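Local coordinates for ABC transporter periplasmic peptide-binding protein (Pseudoalteromonas, PDB 4QFL) that binds dipeptides such as Ala-Phe in the periplasm and probably hands them to an ABC transporter for uptake into the cell, at residues A[307-312]-A[364-369]; A[295-298]-A[303-306]; A[311-316]-A[403-408]. All coordinates share one frame; numbering follows the deposited sequence.

Interaction 1. Residues A[307-312]-A[364-369]; sequences LKVRQA and TEAGYE
The Tyr368 ring takes Val309 obliquely, CG2 lying 4.4 Å from Tyr368 CD1, while Phe372 meets the same ring edge-to-face and Pro303 touches its side chain as well. Tyr368 is the centre of an inverse gamma turn in the loop that follows helix 356-363, and a cis peptide bond between Ala366 and Gly367 comes just before it. The contact thus illustrates how an irregular loop can dock on the first turn of a helix, here helix 307-314, at the protein surface. The same Val309 methyl also packs on Ala366, whose CB comes within 4.0 Å of Val309 CG2. That branch is placed beside the backbone N, while CG1 is anti to it (chi1 158°).

Nearer the solvent the chemistry turns ionic. The Glu365 side chain is fully extended, whereas the Lys308 chain bends at chi2 and again at chi4, and the two cross obliquely. The Glu365 carboxylate is divided between two lysines: OE1 forms a salt bridge to Lys361, and OE2 serves Lys308. The second bridge is long, Lys308 NZ standing 3.5 Å from Glu365 OE2, while Lys308 CE lies slightly closer to that oxygen, at 3.3 Å.

Interaction 2. Residues A[295-298]-A[303-306]; sequences WAFN and PFDN
Phe304 meets Asn298 and Phe297 mainly through its CB, which lies 3.6 Å from the backbone O of Asn298 and 4.4 Å from Phe297 CB. No hydrogen bond joins the two segments; this is a buried, largely apolar closure of the short connection between strand 291-297 and helix 307-314. The CB of Phe304 points toward the strand end, but CG, set beside the backbone N and anti to the carbonyl carbon (chi1 -46°), turns the ring away from it and leaves CB as the touching atom. The planes of the Phe304 and Phe297 rings are nearly parallel, about 13° apart.

Around this pair lies a next shell. Pro303, preceded by a cis peptide bond, sets its CD 3.7 Å above one face of the Phe304 ring, offset toward the rim. A type I beta turn runs from Pro303 to Asn306 and is closed by a bond from Asn306 N to Pro303 O, 3.0 Å long. Asn306 is the N-cap of the helix that follows, its OD1 accepting a weak hydrogen bond from the backbone N of Lys308. Arg310, one turn into that helix, reaches back to the carbonyl O of Phe304. On the strand side, Phe297 CE1 sits 3.6 Å above one face of the Trp295 indole, again toward the rim.

Farther out, strand 291-297 lies between strands 428-434 and 500-513, antiparallel to both. Leu313 of helix 307-314 packs on Trp295 and Phe297, while Met374 of strand 373-378 touches both Trp295 and Phe304.

Interaction 3. Residues A[311-316]-A[403-408]; sequences QALVHA and IGVNVN
A Schellman motif ends helix 389-401, and the residues flanking its glycine, Ile403 and Val405, pack against Leu313 in the last turn of helix 307-314 and Ala316 just beyond it. Gly404 takes a positive phi of 93°, with two bonds returning to the last helical turn. At these backbone angles a CB would press on the carbonyl O of Ile403, which glycine avoids. The example shows how a helix terminator can also present apolar side chains to a second helix.

Ile403 makes the closer approach. Its CG1 occupies the crowded position between the backbone N and the carbonyl carbon (chi1 60°), and the chain then runs extended to CD1, whose methyl takes Ala316 CB from the side, at 3.7 Å. The same methyl skirts the backbone O of Ala312 at 4.5 Å.

Beside it, Leu313 and Val405 cross at about a right angle. The CB of Leu313 does not point at the other segment, but the end of its side chain swings closer: CD2 is placed almost evenly between the two branches of Val405, 4.0 Å from CG2 and 4.1 Å from CG1. All of this is van der Waals packing among buried groups, and no hydrogen bond crosses the contact.

Leucines of two helices back these side chains. Leu400 of helix 389-401 touches Leu313, Ala316 and Val405, while Leu363 of helix 356-363 packs on Ala312, Ile403 and Val405. Phe372 and Met374 close in on both Leu313 and Val405. Beyond Val405 the chain enters strand 406-410, which pairs in parallel with strand 373-378, while helices 307-314, 356-363 and 389-401 meet around the contact.

Overall arrangement
Helix 307-314 is common ground for the three contacts. Interaction 2 shapes the turn that leads into it, interaction 1 engages its first turn, and interaction 3 its last; the segments of interactions 1 and 3 overlap on this helix. Interactions 2 and 3 are buried and apolar, and they adjoin directly where Leu313 CD1 packs 3.6 Å from Phe297 CE1. Interaction 1 lies at the surface, pairing a small apolar patch with charged groups, and Tyr368 joins it to interaction 2 by resting on Pro303. Chemistry here follows place in the fold: aromatic and aliphatic packing toward the strands, a salt bridge where the helix faces solvent.

Interaction 1. Residues A[307-312]-A[364-369]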
ATOM      1  N   LEU A 307      10.888  -3.040  26.349  1.00 20.34           N
ATOM      2  CA  LEU A 307      10.290  -4.259  25.833  1.00 22.74           C
ATOM      3  C   LEU A 307       9.299  -4.837  26.831  1.00 26.70           C
ATOM      4  O   LEU A 307       8.190  -5.207  26.451  1.00 26.68           O
ATOM      5  CB  LEU A 307      11.361  -5.286  25.468  1.00 23.68           C
ATOM      6  CG  LEU A 307      10.883  -6.631  24.905  1.00 24.87           C
ATOM      7  CD1 LEU A 307       9.866  -6.472  23.774  1.00 21.93           C
ATOM      8  CD2 LEU A 307      12.077  -7.453  24.443  1.00 25.18           C
ATOM      9  N   LYS A 308       9.684  -4.895  28.107  1.00 24.76           N
ATOM     10  CA  LYS A 308       8.803  -5.432  29.143  1.00 26.02           C
ATOM     11  C   LYS A 308       7.461  -4.727  29.164  1.00 26.00           C
ATOM     12  O   LYS A 308       6.438  -5.323  29.497  1.00 29.27           O
ATOM     13  CB  LYS A 308       9.447  -5.341  30.524  1.00 27.98           C
ATOM     14  CG  LYS A 308      10.246  -6.573  30.926  1.00 32.56           C
ATOM     15  CD  LYS A 308       9.867  -7.029  32.334  1.00 38.98           C
ATOM     16  CE  LYS A 308      10.712  -8.218  32.790  1.00 45.53           C
ATOM     17  NZ  LYS A 308      10.325  -9.522  32.160  1.00 49.37           N
ATOM     18  N   VAL A 309       7.466  -3.448  28.826  1.00 24.17           N
ATOM     19  CA  VAL A 309       6.236  -2.685  28.790  1.00 23.73           C
ATOM     20  C   VAL A 309       5.433  -3.119  27.579  1.00 27.99           C
ATOM     21  O   VAL A 309       4.230  -3.357  27.675  1.00 26.94           O
ATOM     22  CB  VAL A 309       6.519  -1.188  28.707  1.00 24.59           C
ATOM     23  CG1 VAL A 309       5.320  -0.445  28.139  1.00 27.82           C
ATOM     24  CG2 VAL A 309       6.888  -0.652  30.069  1.00 22.71           C
ATOM     25  N   ARG A 310       6.105  -3.225  26.438  1.00 24.98           N
ATOM     26  CA  ARG A 310       5.424  -3.619  25.214  1.00 24.03           C
ATOM     27  C   ARG A 310       4.782  -4.980  25.410  1.00 25.75           C
ATOM     28  O   ARG A 310       3.631  -5.193  25.023  1.00 24.75           O
ATOM     29  CB  ARG A 310       6.376  -3.601  24.011  1.00 19.92           C
ATOM     30  CG  ARG A 310       6.791  -2.188  23.619  1.00 21.75           C
ATOM     31  CD  ARG A 310       7.443  -2.105  22.244  1.00 16.76           C
ATOM     32  NE  ARG A 310       8.618  -2.964  22.117  1.00 17.76           N
ATOM     33  CZ  ARG A 310       9.852  -2.640  22.503  1.00 18.60           C
ATOM     34  NH1 ARG A 310      10.101  -1.477  23.077  1.00 17.66           N
ATOM     35  NH2 ARG A 310      10.844  -3.498  22.320  1.00 22.11           N
ATOM     36  N   GLN A 311       5.520  -5.888  26.039  1.00 25.71           N
ATOM     37  CA  GLN A 311       5.007  -7.215  26.364  1.00 28.98           C
ATOM     38  C   GLN A 311       3.810  -7.132  27.318  1.00 29.84           C
ATOM     39  O   GLN A 311       2.789  -7.786  27.110  1.00 28.91           O
ATOM     40  CB  GLN A 311       6.116  -8.070  26.968  1.00 26.46           C
ATOM     41  CG  GLN A 311       7.319  -8.203  26.061  1.00 28.13           C
ATOM     42  CD  GLN A 311       8.524  -8.812  26.753  1.00 33.51           C
ATOM     43  OE1 GLN A 311       9.536  -9.092  26.113  1.00 34.59           O
ATOM     44  NE2 GLN A 311       8.423  -9.016  28.063  1.00 33.53           N
ATOM     45  N   ALA A 312       3.935  -6.317  28.361  1.00 29.64           N
ATOM     46  CA  ALA A 312       2.838  -6.125  29.300  1.00 31.06           C
ATOM     47  C   ALA A 312       1.539  -5.665  28.616  1.00 28.51           C
ATOM     48  O   ALA A 312       0.470  -6.196  28.899  1.00 33.14           O
ATOM     49  CB  ALA A 312       3.247  -5.160  30.405  1.00 30.04           C
ATOM     50  N   THR A 364       3.703  -3.812  36.568  1.00 42.07           N
ATOM     51  CA  THR A 364       4.397  -3.727  37.845  1.00 44.20           C
ATOM     52  C   THR A 364       5.559  -4.709  37.766  1.00 43.50           C
ATOM     53  O   THR A 364       5.336  -5.913  37.699  1.00 44.76           O
ATOM     54  CB  THR A 364       3.465  -4.128  38.997  1.00 43.26           C
ATOM     55  OG1 THR A 364       3.284  -5.545  38.993  1.00 48.96           O
ATOM     56  CG2 THR A 364       2.108  -3.492  38.825  1.00 44.11           C
ATOM     57  N   GLU A 365       6.785  -4.192  37.769  1.00 40.12           N
ATOM     58  CA  GLU A 365       7.979  -4.970  37.429  1.00 42.59           C
ATOM     59  C   GLU A 365       8.498  -4.381  36.134  1.00 41.80           C
ATOM     60  O   GLU A 365       9.340  -4.950  35.434  1.00 41.31           O
ATOM     61  CB  GLU A 365       7.644  -6.444  37.234  1.00 42.68           C
ATOM     62  CG  GLU A 365       8.792  -7.303  36.773  1.00 46.00           C
ATOM     63  CD  GLU A 365       8.319  -8.670  36.331  1.00 50.70           C
ATOM     64  OE1 GLU A 365       7.569  -9.312  37.103  1.00 52.58           O
ATOM     65  OE2 GLU A 365       8.681  -9.093  35.208  1.00 51.07           O
ATOM     66  N   ALA A 366       7.946  -3.222  35.820  1.00 39.98           N
ATOM     67  CA  ALA A 366       8.346  -2.460  34.662  1.00 40.39           C
ATOM     68  C   ALA A 366       8.644  -1.002  35.013  1.00 38.73           C
ATOM     69  O   ALA A 366       9.323  -0.326  34.245  1.00 36.75           O
ATOM     70  CB  ALA A 366       7.277  -2.543  33.571  1.00 39.63           C
ATOM     71  N   GLY A 367       8.164  -0.500  36.156  1.00 37.26           N
ATOM     72  CA  GLY A 367       7.376  -1.231  37.130  1.00 37.85           C
ATOM     73  C   GLY A 367       6.123  -0.443  37.420  1.00 43.85           C
ATOM     74  O   GLY A 367       5.811  -0.120  38.574  1.00 43.66           O
ATOM     75  N   TYR A 368       5.411  -0.138  36.339  1.00 46.67           N
ATOM     76  CA  TYR A 368       4.256   0.750  36.339  1.00 44.08           C
ATOM     77  C   TYR A 368       3.052   0.181  37.077  1.00 43.98           C
ATOM     78  O   TYR A 368       2.077  -0.251  36.457  1.00 45.52           O
ATOM     79  CB  TYR A 368       3.881   1.075  34.894  1.00 37.51           C
ATOM     80  CG  TYR A 368       4.801   2.095  34.264  1.00 37.00           C
ATOM     81  CD1 TYR A 368       5.983   1.713  33.625  1.00 32.51           C
ATOM     82  CD2 TYR A 368       4.489   3.449  34.318  1.00 35.35           C
ATOM     83  CE1 TYR A 368       6.827   2.670  33.048  1.00 27.83           C
ATOM     84  CE2 TYR A 368       5.310   4.405  33.748  1.00 32.10           C
ATOM     85  CZ  TYR A 368       6.478   4.022  33.116  1.00 30.67           C
ATOM     86  OH  TYR A 368       7.268   5.017  32.565  1.00 29.57           O
ATOM     87  N   GLU A 369       3.122   0.200  38.405  1.00 42.03           N
ATOM     88  CA  GLU A 369       2.045  -0.331  39.229  1.00 42.29           C
ATOM     89  C   GLU A 369       0.766   0.492  39.078  1.00 43.30           C
ATOM     90  O   GLU A 369      -0.292  -0.047  38.749  1.00 45.27           O
ATOM     91  CB  GLU A 369       2.479  -0.411  40.693  1.00 42.73           C
ATOM     92  CG  GLU A 369       3.824  -1.086  40.900  1.00 40.39           C
ATOM     93  CD  GLU A 369       4.167  -1.270  42.367  1.00 42.34           C
ATOM     94  OE1 GLU A 369       3.227  -1.339  43.194  1.00 38.75           O
ATOM     95  OE2 GLU A 369       5.378  -1.339  42.692  1.00 41.85           O
TER

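Interaction 2. Residues A[295-298]-A[303-306]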
ATOM      1  N   TRP A 295      -0.860  -3.492  15.902  1.00 17.22           N
ATOM      2  CA  TRP A 295      -0.757  -2.385  16.849  1.00 18.48           C
ATOM      3  C   TRP A 295       0.720  -2.013  16.954  1.00 18.42           C
ATOM      4  O   TRP A 295       1.526  -2.767  17.514  1.00 18.12           O
ATOM      5  CB  TRP A 295      -1.268  -2.840  18.215  1.00 19.78           C
ATOM      6  CG  TRP A 295      -1.420  -1.778  19.272  1.00 19.69           C
ATOM      7  CD1 TRP A 295      -1.599  -0.445  19.085  1.00 18.85           C
ATOM      8  CD2 TRP A 295      -1.433  -1.994  20.685  1.00 17.37           C
ATOM      9  NE1 TRP A 295      -1.714   0.188  20.299  1.00 20.25           N
ATOM     10  CE2 TRP A 295      -1.615  -0.743  21.295  1.00 18.80           C
ATOM     11  CE3 TRP A 295      -1.304  -3.127  21.489  1.00 21.32           C
ATOM     12  CZ2 TRP A 295      -1.678  -0.588  22.675  1.00 19.91           C
ATOM     13  CZ3 TRP A 295      -1.362  -2.976  22.861  1.00 22.10           C
ATOM     14  CH2 TRP A 295      -1.547  -1.712  23.440  1.00 23.65           C
ATOM     15  N   ALA A 296       1.081  -0.869  16.395  1.00 16.29           N
ATOM     16  CA  ALA A 296       2.474  -0.453  16.404  1.00 17.61           C
ATOM     17  C   ALA A 296       2.770   0.454  17.588  1.00 17.26           C
ATOM     18  O   ALA A 296       2.001   1.356  17.882  1.00 18.39           O
ATOM     19  CB  ALA A 296       2.823   0.251  15.106  1.00 17.94           C
ATOM     20  N   PHE A 297       3.889   0.201  18.258  1.00 16.92           N
ATOM     21  CA  PHE A 297       4.381   1.077  19.315  1.00 16.43           C
ATOM     22  C   PHE A 297       5.472   2.021  18.814  1.00 17.65           C
ATOM     23  O   PHE A 297       6.326   1.639  18.025  1.00 15.99           O
ATOM     24  CB  PHE A 297       4.934   0.243  20.460  1.00 17.46           C
ATOM     25  CG  PHE A 297       3.931  -0.689  21.055  1.00 18.44           C
ATOM     26  CD1 PHE A 297       2.962  -0.217  21.918  1.00 20.32           C
ATOM     27  CD2 PHE A 297       3.957  -2.037  20.747  1.00 19.55           C
ATOM     28  CE1 PHE A 297       2.034  -1.069  22.469  1.00 19.76           C
ATOM     29  CE2 PHE A 297       3.040  -2.899  21.301  1.00 21.82           C
ATOM     30  CZ  PHE A 297       2.077  -2.412  22.166  1.00 21.68           C
ATOM     31  N   ASN A 298       5.443   3.261  19.286  1.00 18.42           N
ATOM     32  CA  ASN A 298       6.534   4.194  19.038  1.00 16.73           C
ATOM     33  C   ASN A 298       7.705   3.809  19.943  1.00 16.85           C
ATOM     34  O   ASN A 298       7.808   4.281  21.076  1.00 18.59           O
ATOM     35  CB  ASN A 298       6.047   5.611  19.335  1.00 15.90           C
ATOM     36  CG  ASN A 298       7.025   6.675  18.912  1.00 16.71           C
ATOM     37  OD1 ASN A 298       6.654   7.833  18.743  1.00 18.63           O
ATOM     38  ND2 ASN A 298       8.275   6.301  18.756  1.00 15.31           N
ATOM     39  N   PRO A 303       7.093   4.964  27.918  1.00 23.91           N
ATOM     40  CA  PRO A 303       7.719   3.699  28.328  1.00 22.85           C
ATOM     41  C   PRO A 303       7.736   2.654  27.221  1.00 21.36           C
ATOM     42  O   PRO A 303       8.035   1.490  27.476  1.00 23.03           O
ATOM     43  CB  PRO A 303       6.795   3.217  29.440  1.00 24.13           C
ATOM     44  CG  PRO A 303       5.467   3.735  29.045  1.00 22.32           C
ATOM     45  CD  PRO A 303       5.710   5.071  28.412  1.00 21.16           C
ATOM     46  N   PHE A 304       7.427   3.063  26.002  1.00 21.99           N
ATOM     47  CA  PHE A 304       7.200   2.107  24.929  1.00 21.00           C
ATOM     48  C   PHE A 304       8.519   1.629  24.333  1.00 21.13           C
ATOM     49  O   PHE A 304       8.546   0.663  23.576  1.00 22.41           O
ATOM     50  CB  PHE A 304       6.228   2.703  23.888  1.00 19.90           C
ATOM     51  CG  PHE A 304       5.028   3.359  24.518  1.00 19.86           C
ATOM     52  CD1 PHE A 304       4.059   2.595  25.147  1.00 21.14           C
ATOM     53  CD2 PHE A 304       4.908   4.737  24.553  1.00 20.94           C
ATOM     54  CE1 PHE A 304       2.973   3.194  25.766  1.00 22.71           C
ATOM     55  CE2 PHE A 304       3.825   5.343  25.170  1.00 22.14           C
ATOM     56  CZ  PHE A 304       2.854   4.571  25.777  1.00 21.66           C
ATOM     57  N   ASP A 305       9.612   2.291  24.707  1.00 20.02           N
ATOM     58  CA  ASP A 305      10.948   1.829  24.340  1.00 18.91           C
ATOM     59  C   ASP A 305      11.372   0.653  25.221  1.00 21.73           C
ATOM     60  O   ASP A 305      12.430   0.058  25.022  1.00 23.62           O
ATOM     61  CB  ASP A 305      11.958   2.972  24.428  1.00 21.37           C
ATOM     62  CG  ASP A 305      12.165   3.464  25.842  1.00 21.46           C
ATOM     63  OD1 ASP A 305      11.231   3.341  26.660  1.00 21.54           O
ATOM     64  OD2 ASP A 305      13.265   3.987  26.142  1.00 23.13           O
ATOM     65  N   ASN A 306      10.529   0.316  26.189  1.00 20.21           N
ATOM     66  CA  ASN A 306      10.829  -0.755  27.120  1.00 21.99           C
ATOM     67  C   ASN A 306      10.118  -2.031  26.726  1.00 21.62           C
ATOM     68  O   ASN A 306       8.892  -2.109  26.766  1.00 20.10           O
ATOM     69  CB  ASN A 306      10.390  -0.347  28.517  1.00 23.71           C
ATOM     70  CG  ASN A 306      10.783  -1.342  29.551  1.00 23.97           C
ATOM     71  OD1 ASN A 306      11.041  -2.499  29.243  1.00 27.96           O
ATOM     72  ND2 ASN A 306      10.834  -0.906  30.797  1.00 25.51           N
TER

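Interaction 3. Residues A[311-316]-A[403-408]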
ATOM      1  N   GLN A 311       5.520  -5.888  26.039  1.00 25.71           N
ATOM      2  CA  GLN A 311       5.007  -7.215  26.364  1.00 28.98           C
ATOM      3  C   GLN A 311       3.810  -7.132  27.318  1.00 29.84           C
ATOM      4  O   GLN A 311       2.789  -7.786  27.110  1.00 28.91           O
ATOM      5  CB  GLN A 311       6.116  -8.070  26.968  1.00 26.46           C
ATOM      6  CG  GLN A 311       7.319  -8.203  26.061  1.00 28.13           C
ATOM      7  CD  GLN A 311       8.524  -8.812  26.753  1.00 33.51           C
ATOM      8  OE1 GLN A 311       9.536  -9.092  26.113  1.00 34.59           O
ATOM      9  NE2 GLN A 311       8.423  -9.016  28.063  1.00 33.53           N
ATOM     10  N   ALA A 312       3.935  -6.317  28.361  1.00 29.64           N
ATOM     11  CA  ALA A 312       2.838  -6.125  29.300  1.00 31.06           C
ATOM     12  C   ALA A 312       1.539  -5.665  28.616  1.00 28.51           C
ATOM     13  O   ALA A 312       0.470  -6.196  28.899  1.00 33.14           O
ATOM     14  CB  ALA A 312       3.247  -5.160  30.405  1.00 30.04           C
ATOM     15  N   LEU A 313       1.625  -4.698  27.710  1.00 25.74           N
ATOM     16  CA  LEU A 313       0.431  -4.137  27.083  1.00 26.35           C
ATOM     17  C   LEU A 313      -0.306  -5.136  26.179  1.00 27.64           C
ATOM     18  O   LEU A 313      -1.537  -5.196  26.163  1.00 26.48           O
ATOM     19  CB  LEU A 313       0.789  -2.897  26.264  1.00 28.10           C
ATOM     20  CG  LEU A 313       1.209  -1.609  26.974  1.00 26.28           C
ATOM     21  CD1 LEU A 313       1.932  -0.689  26.004  1.00 23.97           C
ATOM     22  CD2 LEU A 313       0.014  -0.901  27.587  1.00 26.67           C
ATOM     23  N   VAL A 314       0.461  -5.894  25.409  1.00 28.18           N
ATOM     24  CA  VAL A 314      -0.098  -6.869  24.481  1.00 27.70           C
ATOM     25  C   VAL A 314      -0.945  -7.933  25.185  1.00 29.77           C
ATOM     26  O   VAL A 314      -2.001  -8.320  24.677  1.00 30.00           O
ATOM     27  CB  VAL A 314       1.009  -7.561  23.660  1.00 25.51           C
ATOM     28  CG1 VAL A 314       0.458  -8.777  22.955  1.00 29.17           C
ATOM     29  CG2 VAL A 314       1.619  -6.587  22.656  1.00 22.39           C
ATOM     30  N   HIS A 315      -0.483  -8.403  26.347  1.00 26.77           N
ATOM     31  CA  HIS A 315      -1.177  -9.468  27.078  1.00 29.44           C
ATOM     32  C   HIS A 315      -2.549  -9.034  27.606  1.00 28.57           C
ATOM     33  O   HIS A 315      -3.361  -9.867  28.006  1.00 32.84           O
ATOM     34  CB  HIS A 315      -0.312  -9.998  28.230  1.00 28.48           C
ATOM     35  CG  HIS A 315       0.778 -10.934  27.796  1.00 27.25           C
ATOM     36  ND1 HIS A 315       0.537 -12.071  27.054  1.00 28.84           N
ATOM     37  CD2 HIS A 315       2.114 -10.913  28.020  1.00 31.13           C
ATOM     38  CE1 HIS A 315       1.675 -12.702  26.828  1.00 29.56           C
ATOM     39  NE2 HIS A 315       2.648 -12.020  27.404  1.00 29.10           N
ATOM     40  N   ALA A 316      -2.807  -7.733  27.597  1.00 28.63           N
ATOM     41  CA  ALA A 316      -4.050  -7.195  28.126  1.00 25.75           C
ATOM     42  C   ALA A 316      -5.165  -7.204  27.085  1.00 27.10           C
ATOM     43  O   ALA A 316      -6.313  -6.879  27.393  1.00 29.25           O
ATOM     44  CB  ALA A 316      -3.823  -5.791  28.625  1.00 25.35           C
ATOM     45  N   ILE A 403      -6.018  -3.212  33.559  1.00 33.61           N
ATOM     46  CA  ILE A 403      -4.717  -3.356  34.180  1.00 31.28           C
ATOM     47  C   ILE A 403      -4.209  -1.983  34.576  1.00 32.70           C
ATOM     48  O   ILE A 403      -3.080  -1.846  35.041  1.00 37.70           O
ATOM     49  CB  ILE A 403      -3.701  -4.004  33.247  1.00 31.57           C
ATOM     50  CG1 ILE A 403      -3.525  -3.160  31.984  1.00 29.81           C
ATOM     51  CG2 ILE A 403      -4.133  -5.404  32.904  1.00 34.33           C
ATOM     52  CD1 ILE A 403      -2.335  -3.578  31.154  1.00 28.53           C
ATOM     53  N   GLY A 404      -5.037  -0.965  34.369  1.00 29.14           N
ATOM     54  CA  GLY A 404      -4.721   0.372  34.827  1.00 30.95           C
ATOM     55  C   GLY A 404      -4.020   1.266  33.824  1.00 32.06           C
ATOM     56  O   GLY A 404      -3.407   2.275  34.203  1.00 30.73           O
ATOM     57  N   VAL A 405      -4.104   0.913  32.545  1.00 30.86           N
ATOM     58  CA  VAL A 405      -3.591   1.793  31.500  1.00 27.90           C
ATOM     59  C   VAL A 405      -4.708   2.638  30.893  1.00 30.39           C
ATOM     60  O   VAL A 405      -5.681   2.113  30.344  1.00 29.15           O
ATOM     61  CB  VAL A 405      -2.837   1.031  30.404  1.00 28.66           C
ATOM     62  CG1 VAL A 405      -2.239   2.017  29.396  1.00 25.73           C
ATOM     63  CG2 VAL A 405      -1.750   0.178  31.022  1.00 25.12           C
ATOM     64  N   ASN A 406      -4.547   3.951  31.011  1.00 27.81           N
ATOM     65  CA  ASN A 406      -5.552   4.930  30.629  1.00 26.06           C
ATOM     66  C   ASN A 406      -5.331   5.361  29.192  1.00 26.12           C
ATOM     67  O   ASN A 406      -4.464   6.181  28.900  1.00 25.75           O
ATOM     68  CB  ASN A 406      -5.498   6.129  31.596  1.00 29.35           C
ATOM     69  CG  ASN A 406      -6.314   7.328  31.122  1.00 33.54           C
ATOM     70  OD1 ASN A 406      -7.444   7.193  30.636  1.00 38.05           O
ATOM     71  ND2 ASN A 406      -5.740   8.520  31.271  1.00 34.61           N
ATOM     72  N   VAL A 407      -6.108   4.778  28.291  1.00 25.42           N
ATOM     73  CA  VAL A 407      -5.959   5.061  26.872  1.00 23.97           C
ATOM     74  C   VAL A 407      -6.795   6.256  26.441  1.00 25.02           C
ATOM     75  O   VAL A 407      -7.979   6.358  26.767  1.00 23.87           O
ATOM     76  CB  VAL A 407      -6.366   3.848  26.006  1.00 22.41           C
ATOM     77  CG1 VAL A 407      -6.353   4.228  24.542  1.00 22.11           C
ATOM     78  CG2 VAL A 407      -5.450   2.672  26.262  1.00 22.48           C
ATOM     79  N   ASN A 408      -6.178   7.163  25.698  1.00 23.25           N
ATOM     80  CA  ASN A 408      -6.940   8.161  24.978  1.00 22.36           C
ATOM     81  C   ASN A 408      -6.817   7.854  23.489  1.00 23.50           C
ATOM     82  O   ASN A 408      -5.753   7.457  23.019  1.00 22.72           O
ATOM     83  CB  ASN A 408      -6.436   9.559  25.297  1.00 25.10           C
ATOM     84  CG  ASN A 408      -5.061   9.820  24.727  1.00 23.74           C
ATOM     85  OD1 ASN A 408      -4.081   9.190  25.124  1.00 27.40           O
ATOM     86  ND2 ASN A 408      -4.978  10.758  23.795  1.00 24.91           N
TER